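Local coordinates for glycoside hydrolase family 61 (Trichoderma reesei QM6a, PDB 5O2X), which is a copper-dependent lytic polysaccharide monooxygenase of family AA9, which probably cleaves cellulose chains by oxidation, at residues Val91-Cys97 with Asn152-Glu158; Lys113-Val117 with Leu228-Val232; Asn136-Val142 with Ser231-Ser236. All blocks are in the same frame, centred on the assembly; numbering follows the deposited sequence. Where two conformers were deposited one is given.

Contact 1: residues Val91-Cys97 with Asn152-Glu158; sequences VDYLANC and NYVLRHE
Asp92 OD1 takes a hydrogen bond from ND1 of His157 at 2.8 Å. The two side chains lie side by side. The carboxylate is met on its syn side, 27° out of its plane, while OD1 stays close to the plane of the imidazole. NE2 of His157 is hydrogen-bonded to Trp79 NE1, so both ring nitrogens are held and the ring rotation is fixed. Next to this pair, Leu94 CD2 packs on Leu155 CD1 at 3.8 Å. The backbones form antiparallel neighbours in one sheet of the AA9 beta-sandwich. Val91, Tyr93 and Ala95 are the hydrogen-bonded partners of Glu158, Arg156 and Val154. Tyr93, Arg156 and Glu158 share the other face. The extended Arg156 chain brings NH1 to 3.4 Å from CE1 of Tyr93, with ring and guanidinium planes 73° apart. Arg156 grips Glu158 end-on: NH1 reaches OE1 at 2.8 Å and NH2 reaches OE2 at 2.9 Å. Both oxygens are met from above the carboxylate plane. Glu158 OE1 and Tyr93 OH are also hydrogen-bonded to Tyr199 OH. Beyond the last bridge, Cys97 N donates to Asn152 O at 2.8 Å, and Cys97 SG, in a disulfide with Cys101, rests on Val154 CG2.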
loop_
_atom_site.group_PDB
_atom_site.type_symbol
_atom_site.label_atom_id
_atom_site.label_comp_id
_atom_site.label_asym_id
_atom_site.label_seq_id
_atom_site.Cartn_x
_atom_site.Cartn_y
_atom_site.Cartn_z
ATOM N N VAL A 91 4.255 -2.025 3.935
ATOM C CA VAL A 91 3.089 -2.317 4.765
ATOM C C VAL A 91 1.847 -2.272 3.910
ATOM O O VAL A 91 1.773 -1.626 2.863
ATOM C CB VAL A 91 2.977 -1.280 5.928
ATOM C CG1 VAL A 91 4.086 -1.473 6.950
ATOM C CG2 VAL A 91 2.916 0.151 5.431
ATOM N N ASP A 92 0.806 -2.961 4.412
ATOM C CA ASP A 92 -0.501 -2.963 3.764
ATOM C C ASP A 92 -1.582 -2.842 4.804
ATOM O O ASP A 92 -1.509 -3.484 5.874
ATOM C CB ASP A 92 -0.763 -4.253 2.964
ATOM C CG ASP A 92 0.142 -4.334 1.764
ATOM O OD1 ASP A 92 -0.223 -3.838 0.683
ATOM O OD2 ASP A 92 1.276 -4.911 1.882
ATOM N N TYR A 93 -2.606 -2.062 4.469
ATOM C CA TYR A 93 -3.752 -1.843 5.327
ATOM C C TYR A 93 -5.031 -2.044 4.528
ATOM O O TYR A 93 -5.072 -1.890 3.305
ATOM C CB TYR A 93 -3.808 -0.395 5.841
ATOM C CG TYR A 93 -2.596 0.077 6.600
ATOM C CD1 TYR A 93 -1.479 0.578 5.943
ATOM C CD2 TYR A 93 -2.593 0.079 7.980
ATOM C CE1 TYR A 93 -0.387 1.057 6.623
ATOM C CE2 TYR A 93 -1.494 0.581 8.684
ATOM C CZ TYR A 93 -0.399 1.061 8.015
ATOM O OH TYR A 93 0.649 1.552 8.745
ATOM N N LEU A 94 -6.113 -2.334 5.273
ATOM C CA LEU A 94 -7.469 -2.259 4.742
ATOM C C LEU A 94 -8.261 -1.269 5.585
ATOM O O LEU A 94 -8.023 -1.156 6.797
ATOM C CB LEU A 94 -8.180 -3.605 4.772
ATOM C CG LEU A 94 -7.602 -4.672 3.869
ATOM C CD1 LEU A 94 -8.226 -6.013 4.139
ATOM C CD2 LEU A 94 -7.794 -4.353 2.405
ATOM N N ALA A 95 -9.261 -0.628 4.983
ATOM C CA ALA A 95 -10.217 0.182 5.729
ATOM C C ALA A 95 -11.580 -0.074 5.145
ATOM O O ALA A 95 -11.779 0.005 3.926
ATOM C CB ALA A 95 -9.926 1.675 5.658
ATOM N N ASN A 96 -12.566 -0.354 6.002
ATOM C CA ASN A 96 -13.923 -0.577 5.535
ATOM C C ASN A 96 -14.519 0.733 5.001
ATOM O O ASN A 96 -14.424 1.783 5.642
ATOM C CB ASN A 96 -14.747 -1.112 6.705
ATOM C CG ASN A 96 -15.987 -1.851 6.238
ATOM O OD1 ASN A 96 -16.777 -1.345 5.437
ATOM N ND2 ASN A 96 -16.128 -3.095 6.708
ATOM N N CYS A 97 -15.147 0.656 3.838
ATOM C CA CYS A 97 -15.777 1.833 3.233
ATOM C C CYS A 97 -17.170 2.101 3.763
ATOM O O CYS A 97 -17.760 3.154 3.483
ATOM C CB CYS A 97 -15.863 1.659 1.726
ATOM S SG CYS A 97 -14.162 1.656 1.070
ATOM N N ASN A 152 -16.839 -3.769 1.442
ATOM C CA ASN A 152 -16.018 -2.999 0.512
ATOM C C ASN A 152 -14.921 -2.329 1.319
ATOM O O ASN A 152 -15.190 -1.748 2.382
ATOM C CB ASN A 152 -16.897 -1.971 -0.165
ATOM C CG ASN A 152 -17.990 -2.615 -0.944
ATOM O OD1 ASN A 152 -17.774 -3.595 -1.646
ATOM N ND2 ASN A 152 -19.162 -2.041 -0.862
ATOM N N TYR A 153 -13.683 -2.417 0.821
ATOM C CA TYR A 153 -12.540 -1.913 1.533
ATOM C C TYR A 153 -11.601 -1.158 0.611
ATOM O O TYR A 153 -11.392 -1.558 -0.540
ATOM C CB TYR A 153 -11.705 -3.040 2.144
ATOM C CG TYR A 153 -12.444 -3.905 3.157
ATOM C CD1 TYR A 153 -13.228 -4.985 2.748
ATOM C CD2 TYR A 153 -12.336 -3.678 4.519
ATOM C CE1 TYR A 153 -13.947 -5.775 3.668
ATOM C CE2 TYR A 153 -13.033 -4.463 5.449
ATOM C CZ TYR A 153 -13.798 -5.528 5.002
ATOM O OH TYR A 153 -14.470 -6.286 5.950
ATOM N N VAL A 154 -10.985 -0.102 1.144
ATOM C CA VAL A 154 -9.807 0.482 0.511
ATOM C C VAL A 154 -8.594 -0.313 1.020
ATOM O O VAL A 154 -8.374 -0.439 2.226
ATOM C CB VAL A 154 -9.662 1.959 0.825
ATOM C CG1 VAL A 154 -8.326 2.498 0.317
ATOM C CG2 VAL A 154 -10.787 2.748 0.170
ATOM N N LEU A 155 -7.815 -0.797 0.055
ATOM C CA LEU A 155 -6.531 -1.461 0.280
ATOM C C LEU A 155 -5.453 -0.385 0.073
ATOM O O LEU A 155 -5.344 0.160 -1.025
ATOM C CB LEU A 155 -6.394 -2.619 -0.692
ATOM C CG LEU A 155 -5.066 -3.289 -0.883
ATOM C CD1 LEU A 155 -4.612 -3.882 0.393
ATOM C CD2 LEU A 155 -5.165 -4.330 -1.992
ATOM N N ARG A 156 -4.708 -0.086 1.122
ATOM C CA ARG A 156 -3.668 0.928 1.117
ATOM C C ARG A 156 -2.345 0.220 1.255
ATOM O O ARG A 156 -1.979 -0.257 2.327
ATOM C CB ARG A 156 -3.900 1.928 2.252
ATOM C CG ARG A 156 -2.888 3.051 2.345
ATOM C CD ARG A 156 -3.120 3.897 3.589
ATOM N NE ARG A 156 -2.199 5.023 3.723
ATOM C CZ ARG A 156 -0.933 4.924 4.101
ATOM N NH1 ARG A 156 -0.445 3.747 4.482
ATOM N NH2 ARG A 156 -0.137 5.982 4.093
ATOM N N HIS A 157 -1.620 0.149 0.122
ATOM C CA HIS A 157 -0.285 -0.464 0.050
ATOM C C HIS A 157 0.754 0.637 0.102
ATOM O O HIS A 157 0.540 1.713 -0.465
ATOM C CB HIS A 157 -0.213 -1.211 -1.288
ATOM C CG HIS A 157 1.137 -1.745 -1.615
ATOM N ND1 HIS A 157 1.739 -2.808 -0.999
ATOM C CD2 HIS A 157 2.071 -1.316 -2.507
ATOM C CE1 HIS A 157 2.936 -3.022 -1.522
ATOM N NE2 HIS A 157 3.167 -2.129 -2.452
ATOM N N GLU A 158 1.880 0.425 0.768
ATOM C CA GLU A 158 2.817 1.526 0.918
ATOM C C GLU A 158 4.233 0.994 1.062
ATOM O O GLU A 158 4.520 0.098 1.853
ATOM C CB GLU A 158 2.438 2.310 2.178
ATOM C CG GLU A 158 3.281 3.524 2.503
ATOM C CD GLU A 158 2.760 4.230 3.735
ATOM O OE1 GLU A 158 2.336 3.505 4.680
ATOM O OE2 GLU A 158 2.716 5.479 3.756
HETATM O O HOH W 1 -18.365 -2.232 3.333
#

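Contact 2: residues Lys113-Val117 with Leu228-Val232; sequences KIDGV and LPTSV. With MAN (alpha-D-mannopyranose), chain L; MAN (alpha-D-mannopyranose), chain I.
Leu228 reaches Ile114 first: its CD1 lies 3.8 Å from Ile114 O, and in the side chain 4.0 Å from Ile114 CB. CG of Leu228 stands anti to the carbonyl carbon (chi1 -56°), and from there the extended chain carries CD1 over the Ile114 backbone. Pro229 joins the strand through water. One water donates to Pro229 O and to Ile114 O, 2.7 Å from each. At Thr230 the backbones meet directly. Gly116 N donates to Thr230 O at 2.9 Å, nearly straight at 168° and in the carbonyl plane. Asp115 CB also lies 3.2 Å from Thr230 O. Strand 110-121 carries a classic beta bulge here, in which Ile114 and Asp115 both face Asp92 of the neighbouring strand. The 228-232 segment has no regular structure and is part of the long loop that leads to strand 241-243. Thr230 OG1 is covalently bound to C1 of an O-linked mannose. Ser231 OG carries a second mannose, and Ser231 CB packs tightly on Val117 CG2 at 3.4 Å. At Val232 the link is again water: one molecule accepts from Val232 N and donates to Asp115 OD2 at 2.7 Å. That oxygen is also hydrogen-bonded to Trp140 NE1.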
loop_
_atom_site.group_PDB
_atom_site.type_symbol
_atom_site.label_atom_id
_atom_site.label_comp_id
_atom_site.label_asym_id
_atom_site.label_seq_id
_atom_site.Cartn_x
_atom_site.Cartn_y
_atom_site.Cartn_z
ATOM N N LYS A 113 -3.857 -2.839 9.850
ATOM C CA LYS A 113 -2.689 -3.338 9.136
ATOM C C LYS A 113 -2.773 -4.837 8.929
ATOM O O LYS A 113 -2.900 -5.602 9.911
ATOM C CB LYS A 113 -1.426 -2.970 9.921
ATOM C CG LYS A 113 -0.150 -3.297 9.170
ATOM C CD LYS A 113 1.117 -3.024 9.956
ATOM C CE LYS A 113 1.481 -1.546 9.991
ATOM N NZ LYS A 113 2.519 -1.301 11.040
ATOM N N ILE A 114 -2.697 -5.263 7.679
ATOM C CA ILE A 114 -2.734 -6.690 7.356
ATOM C C ILE A 114 -1.377 -7.309 7.039
ATOM O O ILE A 114 -1.281 -8.532 7.102
ATOM C CB ILE A 114 -3.775 -7.008 6.253
ATOM C CG1 ILE A 114 -3.457 -6.370 4.915
ATOM C CG2 ILE A 114 -5.174 -6.664 6.750
ATOM C CD1 ILE A 114 -4.292 -6.928 3.767
ATOM N N ASP A 115 -0.345 -6.520 6.753
ATOM C CA ASP A 115 1.009 -7.055 6.694
ATOM C C ASP A 115 1.976 -5.925 6.926
ATOM O O ASP A 115 1.632 -4.731 6.922
ATOM C CB ASP A 115 1.317 -7.880 5.419
ATOM C CG ASP A 115 1.752 -7.099 4.204
ATOM O OD1 ASP A 115 1.489 -5.882 4.165
ATOM O OD2 ASP A 115 2.337 -7.725 3.283
ATOM N N GLY A 116 3.243 -6.301 7.179
ATOM C CA GLY A 116 4.279 -5.308 7.367
ATOM C C GLY A 116 5.601 -5.988 7.571
ATOM O O GLY A 116 5.758 -6.805 8.486
ATOM N N VAL A 117 6.567 -5.642 6.706
ATOM C CA VAL A 117 7.928 -6.175 6.789
ATOM C C VAL A 117 8.891 -5.023 6.801
ATOM O O VAL A 117 8.747 -4.060 6.006
ATOM C CB VAL A 117 8.219 -7.120 5.594
ATOM C CG1 VAL A 117 9.650 -7.650 5.626
ATOM C CG2 VAL A 117 7.248 -8.299 5.609
ATOM N N LEU A 228 -2.636 -12.938 11.766
ATOM C CA LEU A 228 -2.148 -12.835 10.393
ATOM C C LEU A 228 -0.622 -12.949 10.390
ATOM O O LEU A 228 0.034 -12.367 11.250
ATOM C CB LEU A 228 -2.538 -11.489 9.798
ATOM C CG LEU A 228 -4.003 -11.145 9.808
ATOM C CD1 LEU A 228 -4.205 -9.812 9.090
ATOM C CD2 LEU A 228 -4.864 -12.265 9.243
ATOM N N PRO A 229 -0.066 -13.636 9.415
ATOM C CA PRO A 229 1.389 -13.597 9.258
ATOM C C PRO A 229 1.813 -12.175 8.884
ATOM O O PRO A 229 1.101 -11.527 8.123
ATOM C CB PRO A 229 1.626 -14.616 8.127
ATOM C CG PRO A 229 0.406 -14.548 7.323
ATOM C CD PRO A 229 -0.709 -14.318 8.287
ATOM N N THR A 230 2.961 -11.733 9.334
ATOM C CA THR A 230 3.350 -10.361 8.967
ATOM C C THR A 230 3.750 -10.241 7.506
ATOM O O THR A 230 3.787 -9.125 6.980
ATOM C CB THR A 230 4.415 -9.774 9.884
ATOM O OG1 THR A 230 5.587 -10.571 9.714
ATOM C CG2 THR A 230 3.960 -9.764 11.344
ATOM N N SER A 231 4.011 -11.367 6.847
ATOM C CA SER A 231 4.027 -11.422 5.401
ATOM C C SER A 231 3.703 -12.843 4.991
ATOM O O SER A 231 4.028 -13.786 5.739
ATOM C CB SER A 231 5.376 -10.985 4.811
ATOM O OG SER A 231 6.465 -11.806 5.272
ATOM N N VAL A 232 3.110 -12.975 3.821
ATOM C CA VAL A 232 2.993 -14.288 3.191
ATOM C C VAL A 232 4.154 -14.483 2.209
ATOM O O VAL A 232 4.898 -13.544 1.899
ATOM C CB VAL A 232 1.645 -14.486 2.485
ATOM C CG1 VAL A 232 0.505 -14.450 3.494
ATOM C CG2 VAL A 232 1.412 -13.489 1.315
HETATM C C1 MAN L . 6.899 -12.758 4.316
HETATM C C2 MAN L . 7.538 -13.917 5.063
HETATM C C3 MAN L . 8.829 -13.496 5.746
HETATM C C4 MAN L . 9.787 -12.873 4.747
HETATM C C5 MAN L . 9.069 -11.729 4.022
HETATM C C6 MAN L . 9.905 -11.159 2.898
HETATM O O2 MAN L . 7.768 -14.986 4.142
HETATM O O3 MAN L . 9.447 -14.616 6.412
HETATM O O4 MAN L . 10.934 -12.318 5.364
HETATM O O5 MAN L . 7.847 -12.184 3.423
HETATM O O6 MAN L . 10.267 -12.154 1.924
HETATM C C1 MAN I . 6.801 -9.855 9.619
HETATM C C2 MAN I . 7.682 -10.899 8.943
HETATM C C3 MAN I . 7.912 -12.114 9.866
HETATM C C4 MAN I . 8.451 -11.559 11.203
HETATM C C5 MAN I . 7.459 -10.595 11.835
HETATM C C6 MAN I . 7.904 -10.041 13.200
HETATM O O2 MAN I . 8.910 -10.215 8.608
HETATM O O3 MAN I . 8.841 -13.035 9.302
HETATM O O4 MAN I . 8.659 -12.648 12.117
HETATM O O5 MAN I . 7.264 -9.521 10.903
HETATM O O6 MAN I . 8.919 -9.035 13.081
HETATM O O HOH W 2 -0.801 -11.031 6.253
HETATM O O HOH W 3 2.431 -10.340 2.684
#

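Contact 3: residues Asn136-Val142 with Ser231-Ser236; sequences NNNTWVV and SVAQGS. With MAN (alpha-D-mannopyranose), chain L; MAN (alpha-D-mannopyranose), chain M; NAG (2-acetamido-2-deoxy-beta-D-glucopyranose), chain C.
The 231-236 segment runs without regular structure beside strand 139-142, in roughly the opposite direction, with Ser236 near Asn136 and Val232 near Val142. Gln234 carries the contact. Its chain bends at chi2 (-62°) and turns back to the strand, where its amide O and N pair with N and O of Val141. Val141 N donates to OE1 at 2.9 Å, in the carbonyl plane and on a lone pair. Gln234 NE2 donates to Val141 O at 2.9 Å, almost straight at 173°. NE2 also hydrogen-bonds Val232 O, which is met from above its carbonyl plane. The same amide is stacked on the indole of Trp140, the residue before Val141, with the planes 20° apart. Gln234 OE1 sits 3.2 Å above one face of the Trp140 ring, offset toward the rim. Three hydrogen bonds and the stack fix the rotation of the amide. Waters fill in along the strand: one lies within hydrogen-bonding distance of Thr139 O and Gln234 OE1, another donates to Thr139 OG1 and accepts from Gly235 N. Thr139 OG1 also donates to Asn136 O and touches Ser236 CB. The glycans meet at the far end. Ser236 OG carries a mannose, whose O2 accepts from Asn137 ND2 at 2.9 Å; that nitrogen bears an N-linked N-acetylglucosamine. Here an O-mannosylated segment lies along the outermost strand of the five-stranded sheet; it is probably part of the predicted linker, which is integral to the catalytic domain.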
loop_
_atom_site.group_PDB
_atom_site.type_symbol
_atom_site.label_atom_id
_atom_site.label_comp_id
_atom_site.label_asym_id
_atom_site.label_seq_id
_atom_site.Cartn_x
_atom_site.Cartn_y
_atom_site.Cartn_z
ATOM N N ASN A 136 12.002 -9.716 -6.653
ATOM C CA ASN A 136 10.849 -10.326 -7.301
ATOM C C ASN A 136 10.259 -9.449 -8.390
ATOM O O ASN A 136 9.054 -9.277 -8.520
ATOM C CB ASN A 136 9.803 -10.678 -6.221
ATOM C CG ASN A 136 10.293 -11.786 -5.301
ATOM O OD1 ASN A 136 10.152 -11.667 -4.041
ATOM N ND2 ASN A 136 10.810 -12.801 -5.839
ATOM N N ASN A 137 11.161 -8.895 -9.222
ATOM C CA ASN A 137 10.769 -8.048 -10.346
ATOM C C ASN A 137 9.805 -6.945 -9.927
ATOM O O ASN A 137 8.846 -6.638 -10.650
ATOM C CB ASN A 137 10.231 -8.812 -11.558
ATOM C CG ASN A 137 10.219 -7.930 -12.792
ATOM O OD1 ASN A 137 11.180 -7.179 -13.024
ATOM N ND2 ASN A 137 9.168 -8.013 -13.590
ATOM N N ASN A 138 10.104 -6.287 -8.797
ATOM C CA ASN A 138 9.370 -5.118 -8.392
ATOM C C ASN A 138 7.934 -5.399 -7.968
ATOM O O ASN A 138 7.030 -4.599 -8.178
ATOM C CB ASN A 138 9.406 -3.989 -9.463
ATOM C CG ASN A 138 10.383 -2.895 -9.169
ATOM O OD1 ASN A 138 11.470 -3.121 -8.607
ATOM N ND2 ASN A 138 9.992 -1.681 -9.537
ATOM N N THR A 139 7.746 -6.560 -7.303
ATOM C CA THR A 139 6.423 -6.937 -6.853
ATOM C C THR A 139 6.410 -7.170 -5.360
ATOM O O THR A 139 7.426 -7.476 -4.722
ATOM C CB THR A 139 5.873 -8.167 -7.585
ATOM O OG1 THR A 139 6.617 -9.347 -7.251
ATOM C CG2 THR A 139 5.843 -7.956 -9.085
ATOM N N TRP A 140 5.189 -7.092 -4.808
ATOM C CA TRP A 140 4.891 -7.456 -3.412
ATOM C C TRP A 140 3.591 -8.194 -3.434
ATOM O O TRP A 140 2.664 -7.810 -4.170
ATOM C CB TRP A 140 4.791 -6.224 -2.517
ATOM C CG TRP A 140 4.705 -6.551 -1.068
ATOM C CD1 TRP A 140 3.586 -6.549 -0.260
ATOM C CD2 TRP A 140 5.775 -7.013 -0.244
ATOM N NE1 TRP A 140 3.905 -6.948 0.999
ATOM C CE2 TRP A 140 5.237 -7.255 1.057
ATOM C CE3 TRP A 140 7.138 -7.242 -0.460
ATOM C CZ2 TRP A 140 6.029 -7.700 2.127
ATOM C CZ3 TRP A 140 7.910 -7.660 0.587
ATOM C CH2 TRP A 140 7.364 -7.914 1.853
ATOM N N VAL A 141 3.457 -9.242 -2.596
ATOM C CA VAL A 141 2.240 -10.041 -2.478
ATOM C C VAL A 141 1.652 -9.880 -1.098
ATOM O O VAL A 141 2.359 -10.049 -0.104
ATOM C CB VAL A 141 2.541 -11.529 -2.753
ATOM C CG1 VAL A 141 1.287 -12.388 -2.571
ATOM C CG2 VAL A 141 3.079 -11.672 -4.170
ATOM N N VAL A 142 0.341 -9.575 -1.034
ATOM C CA VAL A 142 -0.414 -9.553 0.241
ATOM C C VAL A 142 -1.568 -10.528 0.108
ATOM O O VAL A 142 -2.135 -10.687 -0.960
ATOM C CB VAL A 142 -0.865 -8.103 0.600
ATOM C CG1 VAL A 142 -2.007 -7.643 -0.287
ATOM C CG2 VAL A 142 -1.205 -7.964 2.081
ATOM N N SER A 231 4.011 -11.367 6.847
ATOM C CA SER A 231 4.027 -11.422 5.401
ATOM C C SER A 231 3.703 -12.843 4.991
ATOM O O SER A 231 4.028 -13.786 5.739
ATOM C CB SER A 231 5.376 -10.985 4.811
ATOM O OG SER A 231 6.465 -11.806 5.272
ATOM N N VAL A 232 3.110 -12.975 3.821
ATOM C CA VAL A 232 2.993 -14.288 3.191
ATOM C C VAL A 232 4.154 -14.483 2.209
ATOM O O VAL A 232 4.898 -13.544 1.899
ATOM C CB VAL A 232 1.645 -14.486 2.485
ATOM C CG1 VAL A 232 0.505 -14.450 3.494
ATOM C CG2 VAL A 232 1.412 -13.489 1.315
ATOM N N ALA A 233 4.359 -15.715 1.776
ATOM C CA ALA A 233 5.520 -16.017 0.957
ATOM C C ALA A 233 5.514 -15.140 -0.311
ATOM O O ALA A 233 4.554 -15.122 -1.085
ATOM C CB ALA A 233 5.568 -17.477 0.577
ATOM N N GLN A 234 6.619 -14.427 -0.503
ATOM C CA GLN A 234 6.796 -13.544 -1.658
ATOM C C GLN A 234 7.265 -14.321 -2.884
ATOM O O GLN A 234 7.913 -15.340 -2.775
ATOM C CB GLN A 234 7.799 -12.454 -1.339
ATOM C CG GLN A 234 7.345 -11.584 -0.162
ATOM C CD GLN A 234 6.056 -10.863 -0.477
ATOM O OE1 GLN A 234 5.966 -10.135 -1.496
ATOM N NE2 GLN A 234 5.033 -11.096 0.306
ATOM N N GLY A 235 6.953 -13.788 -4.049
ATOM C CA GLY A 235 7.331 -14.360 -5.325
ATOM C C GLY A 235 6.361 -13.898 -6.381
ATOM O O GLY A 235 5.161 -13.905 -6.191
ATOM N N SER A 236 6.906 -13.458 -7.516
ATOM C CA SER A 236 6.074 -12.913 -8.589
ATOM C C SER A 236 5.388 -14.037 -9.332
ATOM O O SER A 236 5.910 -15.136 -9.459
ATOM C CB SER A 236 6.981 -12.141 -9.516
ATOM O OG SER A 236 6.137 -11.555 -10.519
HETATM C C1 MAN L . 6.899 -12.758 4.316
HETATM C C2 MAN L . 7.538 -13.917 5.063
HETATM C C3 MAN L . 8.829 -13.496 5.746
HETATM C C4 MAN L . 9.787 -12.873 4.747
HETATM C C5 MAN L . 9.069 -11.729 4.022
HETATM C C6 MAN L . 9.905 -11.159 2.898
HETATM O O2 MAN L . 7.768 -14.986 4.142
HETATM O O3 MAN L . 9.447 -14.616 6.412
HETATM O O4 MAN L . 10.934 -12.318 5.364
HETATM O O5 MAN L . 7.847 -12.184 3.423
HETATM O O6 MAN L . 10.267 -12.154 1.924
HETATM C C1 MAN M . 6.840 -10.611 -11.328
HETATM C C2 MAN M . 5.826 -10.022 -12.267
HETATM C C3 MAN M . 5.345 -11.047 -13.270
HETATM C C4 MAN M . 6.492 -11.732 -13.968
HETATM C C5 MAN M . 7.508 -12.232 -12.948
HETATM C C6 MAN M . 8.768 -12.759 -13.590
HETATM O O2 MAN M . 6.462 -8.933 -12.942
HETATM O O3 MAN M . 4.488 -10.434 -14.245
HETATM O O4 MAN M . 5.979 -12.847 -14.713
HETATM O O5 MAN M . 7.900 -11.214 -12.032
HETATM O O6 MAN M . 9.615 -13.375 -12.618
HETATM C C1 NAG C . 9.006 -7.168 -14.770
HETATM C C2 NAG C . 8.554 -7.913 -15.990
HETATM C C3 NAG C . 8.471 -6.919 -17.147
HETATM C C4 NAG C . 7.573 -5.761 -16.821
HETATM C C5 NAG C . 7.930 -5.152 -15.473
HETATM C C6 NAG C . 6.878 -4.202 -14.982
HETATM C C7 NAG C . 9.052 -10.170 -16.749
HETATM C C8 NAG C . 10.118 -11.180 -17.033
HETATM N N2 NAG C . 9.463 -8.991 -16.296
HETATM O O3 NAG C . 8.026 -7.550 -18.359
HETATM O O4 NAG C . 7.654 -4.732 -17.830
HETATM O O5 NAG C . 8.014 -6.198 -14.460
HETATM O O6 NAG C . 5.597 -4.810 -14.937
HETATM O O7 NAG C . 7.846 -10.428 -16.897
HETATM O O HOH W 4 8.166 -9.560 -3.092
HETATM O O HOH W 5 6.597 -11.092 -4.953
HETATM O O HOH W 3 2.431 -10.340 2.684
#

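The centre of contact 1 lies about 7 Å from the chain centre, those of contacts 2 and 3 about 12 and 13 Å. Strands 90-96, 110-121 and 151-161 belong to one sheet, and strand 139-143 is outermost in the other. Along the chain come 91-97, 113-117, 136-142, 152-158 and then 228-236, whose two segments share Ser231 and Val232. The centres of contacts 1 and 2 are about 13 Å apart. Those of contacts 1 and 3 are about 17 Å apart. Those of contacts 2 and 3 are about 12 Å apart. Asp92 touches both other contacts. The segment 228-236 thus packs against strand 110-121 of one sheet and strand 139-143 of the other, consistent with a predicted linker being integral to the catalytic domain.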